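Local atomic coordinates of putative acetyltransferase Sthe_0691 (Sphaerobacter thermophilus, PDB entry 3SHP), a protein that probably transfers an acetyl group from acetyl-CoA to an acceptor that is not assigned. Residues T10-L16 with E104-V109; A40-A44 with L161-Q165; A71-R77 with F89-L95; D99-A103 with E130-A136. One frame throughout, in Å; residues are numbered along the deposited sequence. Where two conformers were deposited one is given.

In the fold
Contacts 1, 2 and 3 reach one mixed, GNAT-like sheet; contact 4 joins two helices packed on it. Contact 3 is the buried one: it is the antiparallel ladder between strands 72-80 and 84-91. Contacts 1, 2 and 4 are partly buried and pack layers against sheet or helix. Contacts 1 and 4 share helix 98-116. In contact 1 it meets the N-terminal hairpin, in contact 4 helix 131-139. Both use an acidic side chain to take backbone amides, but contact 1 adds mostly aliphatic packing and contact 4 a charged network. Contact 2 lies on the other side of the chain's centre from contacts 1 and 3, and a second subunit adjoins it. Contacts 3 and 4 both touch a third subunit.

Contact 1: residues T10-L16 with E104-V109; sequences TGPTVYL and EALELV
The tip of the N-terminal beta hairpin, between strands 9-10 and 14-18, packs on the long helix 98-116 of a GNAT-like fold. Residues 104-109 are helical. Residues 11-13 form the turn, closed by Gly11 N to Val14 O at 2.9 Å, and 14-16 are extended. The axes of strand 14-16 and helix 104-109 approach to 8.6 Å and cross at -42°. Thr10 lies nearest Leu108 and Val14 nearest Ala105, by CA atoms. Val14 and Leu16 point toward the helix, while Tyr15 points away.

Two bumps on the helix fit two hollows. Glu104, with chi1 and chi2 both t, pushes its carboxylate into the concave side of the turn. Its OE2 accepts Thr13 N at 2.8 Å and Val14 N at 2.8 Å. Gly11 lines this hollow: an ideal CB there would lie 2.6 Å from Glu104 OE2, a clash. Leu108 (m, t) is the second bump. Its CD1 sits 3.6 Å from Gly11 N, 3.6 Å from Val14 O and 4.0 Å from Val14 CG2.

Leu16 (m, p) enters the hollow between Ala105, Leu108 and Val109. Its CD1 is 4.1 Å from Ala105 CB and 4.2 Å from Leu108 CD1. Ile64 of strand 58-66 touches Val14, Leu16 and Ala105, so the sheet floors the contact. At the far end Leu16 CD2 rests 3.9 Å from Val109 CB.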
# COMPACT_ATOMS: atom_id res chain seq x y z
N THR A 10 -40.50 -7.08 8.29
CA THR A 10 -40.06 -7.74 9.51
C THR A 10 -40.34 -9.24 9.52
O THR A 10 -41.37 -9.70 9.00
CB THR A 10 -40.66 -7.10 10.76
OG1 THR A 10 -40.13 -7.75 11.91
CG2 THR A 10 -42.18 -7.20 10.75
N GLY A 11 -39.40 -9.98 10.08
CA GLY A 11 -39.58 -11.41 10.29
C GLY A 11 -39.48 -11.69 11.77
O GLY A 11 -39.49 -10.76 12.57
N PRO A 12 -39.32 -12.98 12.15
CA PRO A 12 -39.24 -13.41 13.56
C PRO A 12 -38.00 -12.87 14.30
O PRO A 12 -38.04 -12.69 15.52
CB PRO A 12 -39.16 -14.95 13.45
CG PRO A 12 -39.81 -15.26 12.13
CD PRO A 12 -39.31 -14.12 11.23
N THR A 13 -36.92 -12.59 13.56
CA THR A 13 -35.64 -12.24 14.17
C THR A 13 -35.14 -10.86 13.79
O THR A 13 -34.61 -10.15 14.65
CB THR A 13 -34.56 -13.26 13.78
OG1 THR A 13 -35.08 -14.57 14.01
CG2 THR A 13 -33.37 -13.09 14.66
N VAL A 14 -35.26 -10.51 12.51
CA VAL A 14 -34.76 -9.24 12.02
C VAL A 14 -35.83 -8.42 11.29
O VAL A 14 -36.83 -8.96 10.84
CB VAL A 14 -33.56 -9.43 11.05
CG1 VAL A 14 -32.43 -10.27 11.72
CG2 VAL A 14 -34.03 -10.04 9.74
N TYR A 15 -35.58 -7.13 11.15
CA TYR A 15 -36.37 -6.33 10.25
C TYR A 15 -35.48 -5.47 9.41
O TYR A 15 -34.33 -5.22 9.77
CB TYR A 15 -37.44 -5.51 10.96
CG TYR A 15 -36.97 -4.42 11.88
CD1 TYR A 15 -36.87 -3.09 11.45
CD2 TYR A 15 -36.69 -4.70 13.21
CE1 TYR A 15 -36.47 -2.09 12.31
CE2 TYR A 15 -36.30 -3.71 14.08
CZ TYR A 15 -36.18 -2.40 13.62
OH TYR A 15 -35.78 -1.43 14.54
N LEU A 16 -36.02 -5.07 8.26
CA LEU A 16 -35.33 -4.24 7.30
C LEU A 16 -36.00 -2.90 7.25
O LEU A 16 -37.24 -2.80 7.26
CB LEU A 16 -35.34 -4.89 5.90
CG LEU A 16 -34.29 -5.98 5.60
CD1 LEU A 16 -34.09 -6.96 6.72
CD2 LEU A 16 -34.71 -6.75 4.37
N GLU A 104 -32.84 -14.90 6.50
CA GLU A 104 -34.12 -14.29 6.88
C GLU A 104 -34.29 -12.97 6.13
O GLU A 104 -35.35 -12.69 5.60
CB GLU A 104 -34.24 -14.09 8.39
CG GLU A 104 -35.60 -13.51 8.78
CD GLU A 104 -35.88 -13.56 10.28
OE1 GLU A 104 -35.66 -14.63 10.90
OE2 GLU A 104 -36.34 -12.54 10.84
N ALA A 105 -33.22 -12.17 6.07
CA ALA A 105 -33.26 -10.89 5.37
C ALA A 105 -33.62 -11.09 3.89
O ALA A 105 -34.36 -10.30 3.31
CB ALA A 105 -31.94 -10.18 5.50
N LEU A 106 -33.08 -12.14 3.28
CA LEU A 106 -33.38 -12.42 1.88
C LEU A 106 -34.85 -12.83 1.72
O LEU A 106 -35.52 -12.41 0.76
CB LEU A 106 -32.46 -13.50 1.32
CG LEU A 106 -32.66 -13.88 -0.17
CD1 LEU A 106 -32.64 -12.64 -1.06
CD2 LEU A 106 -31.55 -14.80 -0.62
N GLU A 107 -35.35 -13.64 2.66
CA GLU A 107 -36.78 -14.01 2.67
C GLU A 107 -37.68 -12.79 2.70
O GLU A 107 -38.74 -12.78 2.08
CB GLU A 107 -37.13 -14.90 3.87
CG GLU A 107 -36.55 -16.29 3.79
CD GLU A 107 -36.85 -17.15 5.02
OE1 GLU A 107 -37.13 -16.61 6.12
OE2 GLU A 107 -36.80 -18.39 4.87
N LEU A 108 -37.26 -11.77 3.45
CA LEU A 108 -38.05 -10.56 3.63
C LEU A 108 -38.01 -9.66 2.42
O LEU A 108 -39.04 -9.16 2.01
CB LEU A 108 -37.58 -9.76 4.86
CG LEU A 108 -37.61 -10.57 6.18
CD1 LEU A 108 -37.16 -9.71 7.32
CD2 LEU A 108 -39.00 -11.16 6.45
N VAL A 109 -36.82 -9.46 1.85
CA VAL A 109 -36.64 -8.45 0.82
C VAL A 109 -37.17 -8.89 -0.56
O VAL A 109 -37.67 -8.06 -1.30
CB VAL A 109 -35.15 -7.96 0.72
CG1 VAL A 109 -34.29 -8.97 -0.01
CG2 VAL A 109 -35.05 -6.61 0.02

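Contact 2: residues A40-A44 with L161-Q165; sequences ARAEA and LLIYQ
Residues 40-44 run across one face of strand 157-167, an inner strand of the GNAT-like sheet. The end-to-end directions of 41-44 and 161-165 are 48° apart, and the two do not pair as strands. Glu43 and Ile163 come nearest, with CA atoms 6.6 Å apart. Leu161, Ile163 and Gln165 all point toward the crossing segment.

Arg41 comes first. Its NE lies 3.4 Å from Leu161 CD2, which covers one face of the guanidinium, and Arg41 NE makes a salt bridge with Glu125. Ala42 sits over Ile163 (m, m): Ala42 O is 3.2 Å from Ile163 CG2, and Ala42 CB is 4.0 Å from Ile163 CG1. Glu43 is extended, and its CB is 3.7 Å from Gln165 NE2. Its carboxylate leads away to Arg149 of a second subunit, and its backbone joins an antiparallel ladder with a strand of that subunit. Ala44 N donates to Gln165 OE1 at 3.0 Å. Water 1 gives a proton to Ala44 O at 2.7 Å and accepts one from Gln165 NE2 at 2.9 Å.

Gln165 NE2 also bonds to Thr123. Gln165 thus holds the backbone of Ala44, directly and through water, right beside the point where Glu43 pairs with the second subunit.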
# COMPACT_ATOMS: atom_id res chain seq x y z
N ALA A 40 -24.63 -6.43 -7.98
CA ALA A 40 -24.38 -7.84 -8.31
C ALA A 40 -23.43 -7.92 -9.50
O ALA A 40 -23.79 -7.55 -10.63
CB ALA A 40 -25.68 -8.61 -8.58
N ARG A 41 -22.23 -8.41 -9.18
CA ARG A 41 -21.06 -8.58 -10.03
C ARG A 41 -21.19 -9.22 -11.42
O ARG A 41 -20.42 -8.90 -12.33
CB ARG A 41 -20.15 -9.54 -9.27
CG ARG A 41 -18.92 -9.01 -8.87
CD ARG A 41 -18.31 -10.00 -7.92
NE ARG A 41 -18.88 -9.78 -6.59
CZ ARG A 41 -18.21 -9.89 -5.44
NH1 ARG A 41 -18.87 -9.65 -4.30
NH2 ARG A 41 -16.91 -10.21 -5.43
N ALA A 42 -22.04 -10.24 -11.51
CA ALA A 42 -22.25 -10.97 -12.75
C ALA A 42 -23.72 -11.28 -12.85
O ALA A 42 -24.44 -11.24 -11.85
CB ALA A 42 -21.46 -12.24 -12.73
N GLU A 43 -24.16 -11.64 -14.06
CA GLU A 43 -25.57 -11.91 -14.31
C GLU A 43 -25.65 -12.64 -15.65
O GLU A 43 -24.75 -12.49 -16.48
CB GLU A 43 -26.35 -10.58 -14.35
CG GLU A 43 -25.83 -9.62 -15.42
CD GLU A 43 -26.30 -8.19 -15.27
OE1 GLU A 43 -26.80 -7.66 -16.29
OE2 GLU A 43 -26.13 -7.57 -14.18
N ALA A 44 -26.70 -13.43 -15.86
CA ALA A 44 -26.92 -13.99 -17.20
C ALA A 44 -26.88 -12.87 -18.23
O ALA A 44 -27.37 -11.76 -17.96
CB ALA A 44 -28.25 -14.71 -17.29
N LEU A 161 -18.50 -17.71 -5.75
CA LEU A 161 -19.64 -16.81 -5.65
C LEU A 161 -20.68 -17.26 -6.67
O LEU A 161 -20.35 -17.46 -7.85
CB LEU A 161 -19.24 -15.37 -5.96
CG LEU A 161 -20.39 -14.36 -5.77
CD1 LEU A 161 -20.88 -14.42 -4.31
CD2 LEU A 161 -20.00 -12.92 -6.21
N LEU A 162 -21.92 -17.40 -6.22
CA LEU A 162 -23.01 -17.79 -7.09
C LEU A 162 -23.89 -16.60 -7.30
O LEU A 162 -24.04 -15.79 -6.39
CB LEU A 162 -23.82 -18.93 -6.46
CG LEU A 162 -23.03 -20.21 -6.11
CD1 LEU A 162 -23.95 -21.31 -5.53
CD2 LEU A 162 -22.32 -20.69 -7.34
N ILE A 163 -24.47 -16.48 -8.49
CA ILE A 163 -25.46 -15.44 -8.77
C ILE A 163 -26.80 -16.10 -9.03
O ILE A 163 -26.95 -16.88 -9.98
CB ILE A 163 -25.10 -14.61 -10.02
CG1 ILE A 163 -23.65 -14.13 -9.97
CG2 ILE A 163 -26.11 -13.47 -10.20
CD1 ILE A 163 -23.37 -13.07 -8.89
N TYR A 164 -27.76 -15.79 -8.17
CA TYR A 164 -29.10 -16.34 -8.27
C TYR A 164 -29.98 -15.29 -8.92
O TYR A 164 -29.83 -14.10 -8.65
CB TYR A 164 -29.66 -16.69 -6.87
CG TYR A 164 -29.33 -18.11 -6.46
CD1 TYR A 164 -28.02 -18.49 -6.20
CD2 TYR A 164 -30.34 -19.06 -6.33
CE1 TYR A 164 -27.71 -19.79 -5.85
CE2 TYR A 164 -30.04 -20.38 -5.95
CZ TYR A 164 -28.73 -20.72 -5.70
OH TYR A 164 -28.39 -22.00 -5.33
N GLN A 165 -30.89 -15.75 -9.78
CA GLN A 165 -31.78 -14.86 -10.54
C GLN A 165 -33.18 -15.39 -10.66
O GLN A 165 -33.41 -16.61 -10.65
CB GLN A 165 -31.21 -14.62 -11.95
CG GLN A 165 -29.93 -13.76 -11.94
CD GLN A 165 -29.55 -13.27 -13.33
OE1 GLN A 165 -29.10 -14.05 -14.19
NE2 GLN A 165 -29.71 -11.98 -13.57
O HOH W 1 -29.22 -10.88 -16.21

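Contact 3: residues A71-R77 with F89-L95; sequences AVVGSCR and FHMAPWL
This is the antiparallel beta hairpin of strands 72-80 and 84-91, carried on by a type I turn from Ala92 to Leu95. The axes of strands 72-77 and 89-91 run at 165° and approach to 4.6 Å.

Backbone bonds set the register. Ser75 and His90 are a hydrogen-bonded pair: Ser75 N to His90 O is 2.9 Å, His90 N to Ser75 O is 3.0 Å. Ala92 N donates to Val73 O at 2.8 Å. Gly74 with Met91 and Cys76 with Phe89 are non-hydrogen-bonded pairs. Val73 and Gly74 form a classic bulge opposite Ile64.

Apolar packing follows. Val73 CB meets Leu95 CD1 at 3.8 Å, and Val73 CG1 meets Trp94 CH2 at 4.0 Å. Residue 91 is selenomethionine (m, m, m), curled back so that an ideal CB on Gly74 would lie 2.7 Å from its SE.

Two aromatic contacts are distinct. The Trp94 ring stacks on His25 of a third subunit. Cys76 SG lies 4.3 Å from the centroid of the Phe89 ring, a sulfur-aromatic contact.

Polar side chains meet on the face of Ser75 and His90. A meso-tartaric acid is bound nearby, about 7 Å from the Arg77 side chain and not in contact with it. Water 2 links Arg77 and His90, lying 2.6 Å from His90 NE2 and weakly bonded to Arg77 NE at 3.0 Å.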
# COMPACT_ATOMS: atom_id res chain seq x y z
N ALA A 71 -29.88 -4.03 17.28
CA ALA A 71 -28.56 -3.90 16.70
C ALA A 71 -28.64 -4.00 15.19
O ALA A 71 -29.35 -4.86 14.64
CB ALA A 71 -27.65 -4.97 17.25
N VAL A 72 -27.90 -3.14 14.51
CA VAL A 72 -27.77 -3.25 13.06
C VAL A 72 -26.76 -4.37 12.83
O VAL A 72 -25.58 -4.23 13.20
CB VAL A 72 -27.30 -1.91 12.43
CG1 VAL A 72 -26.95 -2.10 10.92
CG2 VAL A 72 -28.37 -0.80 12.65
N VAL A 73 -27.22 -5.50 12.27
CA VAL A 73 -26.40 -6.68 12.09
C VAL A 73 -25.94 -6.87 10.64
O VAL A 73 -25.11 -7.75 10.34
CB VAL A 73 -27.10 -7.95 12.62
CG1 VAL A 73 -27.44 -7.79 14.11
CG2 VAL A 73 -28.38 -8.28 11.78
N GLY A 74 -26.45 -6.04 9.73
CA GLY A 74 -25.98 -6.09 8.38
C GLY A 74 -26.69 -5.07 7.53
O GLY A 74 -27.45 -4.24 8.04
N SER A 75 -26.44 -5.15 6.23
CA SER A 75 -27.05 -4.24 5.28
C SER A 75 -27.36 -5.00 4.01
O SER A 75 -26.76 -6.03 3.72
CB SER A 75 -26.10 -3.08 4.97
OG SER A 75 -24.94 -3.58 4.34
N CYS A 76 -28.33 -4.50 3.27
CA CYS A 76 -28.63 -5.08 1.99
C CYS A 76 -28.48 -3.95 0.99
O CYS A 76 -29.22 -2.95 1.04
CB CYS A 76 -30.05 -5.64 1.98
SG CYS A 76 -30.51 -6.25 0.34
N ARG A 77 -27.51 -4.09 0.08
CA ARG A 77 -27.33 -3.07 -0.94
C ARG A 77 -28.09 -3.40 -2.22
O ARG A 77 -27.92 -4.47 -2.79
CB ARG A 77 -25.85 -2.83 -1.24
CG ARG A 77 -25.69 -1.57 -2.06
CD ARG A 77 -24.24 -1.29 -2.45
NE ARG A 77 -23.37 -0.95 -1.33
CZ ARG A 77 -23.22 0.28 -0.83
NH1 ARG A 77 -23.91 1.32 -1.33
NH2 ARG A 77 -22.37 0.46 0.18
N PHE A 89 -25.49 -8.66 0.20
CA PHE A 89 -25.64 -8.45 1.64
C PHE A 89 -24.25 -8.29 2.23
O PHE A 89 -23.30 -8.92 1.76
CB PHE A 89 -26.32 -9.65 2.30
CG PHE A 89 -27.71 -9.92 1.79
CD1 PHE A 89 -28.81 -9.31 2.37
CD2 PHE A 89 -27.91 -10.77 0.71
CE1 PHE A 89 -30.10 -9.55 1.90
CE2 PHE A 89 -29.19 -11.01 0.22
CZ PHE A 89 -30.30 -10.41 0.82
N HIS A 90 -24.15 -7.46 3.26
CA HIS A 90 -22.92 -7.27 4.00
C HIS A 90 -23.30 -7.49 5.46
O HIS A 90 -24.02 -6.68 6.02
CB HIS A 90 -22.38 -5.84 3.84
CG HIS A 90 -22.04 -5.47 2.44
ND1 HIS A 90 -20.81 -5.76 1.87
CD2 HIS A 90 -22.74 -4.79 1.49
CE1 HIS A 90 -20.79 -5.30 0.63
NE2 HIS A 90 -21.94 -4.70 0.38
N MSE A 91 -22.85 -8.58 6.07
CA MSE A 91 -23.22 -8.87 7.47
C MSE A 91 -22.09 -8.45 8.41
O MSE A 91 -20.94 -8.47 8.02
CB MSE A 91 -23.53 -10.36 7.67
CG MSE A 91 -24.52 -10.90 6.64
SE MSE A 91 -26.22 -9.95 6.64
CE MSE A 91 -26.82 -10.52 8.38
N ALA A 92 -22.42 -8.06 9.64
CA ALA A 92 -21.39 -7.68 10.60
C ALA A 92 -20.49 -8.89 10.87
O ALA A 92 -20.97 -10.00 11.03
CB ALA A 92 -21.99 -7.15 11.89
N PRO A 93 -19.17 -8.66 10.89
CA PRO A 93 -18.20 -9.73 11.12
C PRO A 93 -18.24 -10.31 12.54
O PRO A 93 -17.82 -11.46 12.74
CB PRO A 93 -16.84 -9.05 10.86
CG PRO A 93 -17.11 -7.59 11.18
CD PRO A 93 -18.52 -7.37 10.64
N TRP A 94 -18.72 -9.53 13.51
CA TRP A 94 -18.84 -10.00 14.89
C TRP A 94 -20.05 -10.91 15.12
O TRP A 94 -20.23 -11.43 16.22
CB TRP A 94 -18.89 -8.83 15.87
CG TRP A 94 -19.86 -7.71 15.51
CD1 TRP A 94 -19.56 -6.53 14.88
CD2 TRP A 94 -21.28 -7.66 15.78
NE1 TRP A 94 -20.69 -5.75 14.76
CE2 TRP A 94 -21.75 -6.41 15.29
CE3 TRP A 94 -22.18 -8.54 16.40
CZ2 TRP A 94 -23.09 -6.03 15.37
CZ3 TRP A 94 -23.52 -8.16 16.50
CH2 TRP A 94 -23.97 -6.91 15.97
N LEU A 95 -20.89 -11.10 14.10
CA LEU A 95 -22.07 -11.94 14.29
C LEU A 95 -21.69 -13.39 14.56
O LEU A 95 -20.73 -13.91 14.00
CB LEU A 95 -23.00 -11.86 13.09
CG LEU A 95 -24.00 -10.71 13.06
CD1 LEU A 95 -24.71 -10.75 11.71
CD2 LEU A 95 -25.04 -10.83 14.19
O HOH W 2 -21.73 -3.39 -1.86

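Contact 4: residues D99-A103 with E130-A136; sequences DVLRA and EQRTLAA
Two neighbouring helices of the GNAT-like alpha/beta fold, 98-116 and 131-139, pack side by side and nearly parallel. The axes of 99-103 and 131-136 approach to 7.8 Å and cross at -17°. Ala103 and Thr133 come closest, with CA atoms 4.1 Å apart.

Asp99 (chi1 t) points at the start of the second helix and accepts amides of its first turn, which have no carbonyl of their own helix to bond. Asp99 OD2 accepts Arg132 N at 2.9 Å. Asp99 OD1 accepts Thr133 N at 3.3 Å and Thr133 OG1 at 2.6 Å. The same OD1 also receives Arg102 NH2 at 3.0 Å, a salt bridge within the first helix. Thr133 (chi1 m) works both ways, since its OG1 also accepts Arg102 NE at 3.0 Å.

Glu130 stands at the N-cap position. Its OE1 is 3.5 Å from Arg102 NH1, but well out of the guanidinium plane, so only the charges interact. Glu130 is satisfied elsewhere, by Ala127 N, Arg154 and Lys47 of a third subunit. Arg132 NE gives its proton to water 3 at 2.6 Å, and that water bonds weakly to Asp99 OD2 at 3.5 Å.

Small residues allow the close approach: Ala103 CB is 3.5 Å from Arg132 O and 4.1 Å from Ala136 CB. Below this layer, Arg102 packs on Phe89 and Met91 of strand 84-91. Thr133 and Leu134 pack on Ile126 of strand 121-127, and Leu134 reaches Leu162 and Tyr164 of strand 157-167.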
# COMPACT_ATOMS: atom_id res chain seq x y z
N ASP A 99 -25.27 -16.31 8.72
CA ASP A 99 -26.03 -16.95 7.64
C ASP A 99 -27.53 -17.04 7.93
O ASP A 99 -28.33 -16.84 7.02
CB ASP A 99 -25.44 -18.34 7.33
CG ASP A 99 -25.98 -18.94 6.03
OD1 ASP A 99 -26.21 -18.22 5.02
OD2 ASP A 99 -26.13 -20.17 6.01
N VAL A 100 -27.90 -17.34 9.19
CA VAL A 100 -29.33 -17.45 9.58
C VAL A 100 -30.03 -16.10 9.40
O VAL A 100 -31.16 -16.02 8.92
CB VAL A 100 -29.53 -17.91 11.08
CG1 VAL A 100 -31.03 -18.07 11.42
CG2 VAL A 100 -28.85 -19.23 11.36
N LEU A 101 -29.33 -15.03 9.78
CA LEU A 101 -29.90 -13.69 9.73
C LEU A 101 -29.90 -13.15 8.30
O LEU A 101 -30.88 -12.52 7.89
CB LEU A 101 -29.14 -12.75 10.68
CG LEU A 101 -29.12 -13.16 12.17
CD1 LEU A 101 -28.39 -12.16 13.01
CD2 LEU A 101 -30.49 -13.27 12.71
N ARG A 102 -28.82 -13.37 7.55
CA ARG A 102 -28.82 -13.08 6.10
C ARG A 102 -29.95 -13.78 5.34
O ARG A 102 -30.62 -13.18 4.52
CB ARG A 102 -27.48 -13.48 5.45
CG ARG A 102 -27.29 -12.86 4.03
CD ARG A 102 -25.95 -13.24 3.40
NE ARG A 102 -25.54 -14.54 3.91
CZ ARG A 102 -24.41 -14.77 4.57
NH1 ARG A 102 -23.51 -13.80 4.75
NH2 ARG A 102 -24.17 -15.98 5.03
N ALA A 103 -30.15 -15.06 5.63
CA ALA A 103 -31.18 -15.84 4.97
C ALA A 103 -32.58 -15.26 5.25
O ALA A 103 -33.39 -15.13 4.35
CB ALA A 103 -31.11 -17.29 5.42
N GLU A 130 -22.91 -20.47 1.68
CA GLU A 130 -23.97 -19.84 2.47
C GLU A 130 -25.28 -20.63 2.43
O GLU A 130 -26.26 -20.21 1.82
CB GLU A 130 -24.11 -18.35 2.11
CG GLU A 130 -22.92 -17.56 2.63
CD GLU A 130 -22.67 -16.19 1.97
OE1 GLU A 130 -21.67 -15.54 2.39
OE2 GLU A 130 -23.44 -15.76 1.06
N GLN A 131 -25.27 -21.77 3.12
CA GLN A 131 -26.33 -22.79 3.05
C GLN A 131 -27.75 -22.29 3.19
O GLN A 131 -28.61 -22.53 2.34
CB GLN A 131 -26.10 -23.84 4.15
CG GLN A 131 -25.80 -25.21 3.64
CD GLN A 131 -26.09 -26.30 4.69
OE1 GLN A 131 -25.83 -26.13 5.90
NE2 GLN A 131 -26.63 -27.44 4.22
N ARG A 132 -28.00 -21.61 4.30
CA ARG A 132 -29.31 -21.11 4.60
C ARG A 132 -29.73 -20.03 3.62
O ARG A 132 -30.87 -20.01 3.17
CB ARG A 132 -29.35 -20.61 6.04
CG ARG A 132 -29.11 -21.74 7.02
CD ARG A 132 -29.09 -21.24 8.42
NE ARG A 132 -28.52 -22.23 9.34
CZ ARG A 132 -29.20 -23.21 9.92
NH1 ARG A 132 -30.51 -23.38 9.68
NH2 ARG A 132 -28.58 -24.05 10.75
N THR A 133 -28.81 -19.13 3.28
CA THR A 133 -29.10 -18.09 2.29
C THR A 133 -29.41 -18.71 0.91
O THR A 133 -30.34 -18.30 0.23
CB THR A 133 -27.95 -17.05 2.24
OG1 THR A 133 -27.68 -16.59 3.57
CG2 THR A 133 -28.32 -15.86 1.36
N LEU A 134 -28.63 -19.71 0.51
CA LEU A 134 -28.96 -20.43 -0.74
C LEU A 134 -30.37 -21.02 -0.67
O LEU A 134 -31.15 -20.91 -1.63
CB LEU A 134 -27.94 -21.53 -1.01
CG LEU A 134 -26.53 -21.01 -1.33
CD1 LEU A 134 -25.57 -22.18 -1.28
CD2 LEU A 134 -26.48 -20.31 -2.71
N ALA A 135 -30.70 -21.63 0.48
CA ALA A 135 -32.02 -22.26 0.61
C ALA A 135 -33.12 -21.21 0.59
O ALA A 135 -34.18 -21.45 -0.00
CB ALA A 135 -32.09 -23.11 1.87
N ALA A 136 -32.87 -20.05 1.20
CA ALA A 136 -33.87 -18.97 1.17
C ALA A 136 -34.10 -18.53 -0.26
O ALA A 136 -35.23 -18.28 -0.65
CB ALA A 136 -33.43 -17.78 2.04
O HOH W 3 -25.93 -21.72 9.13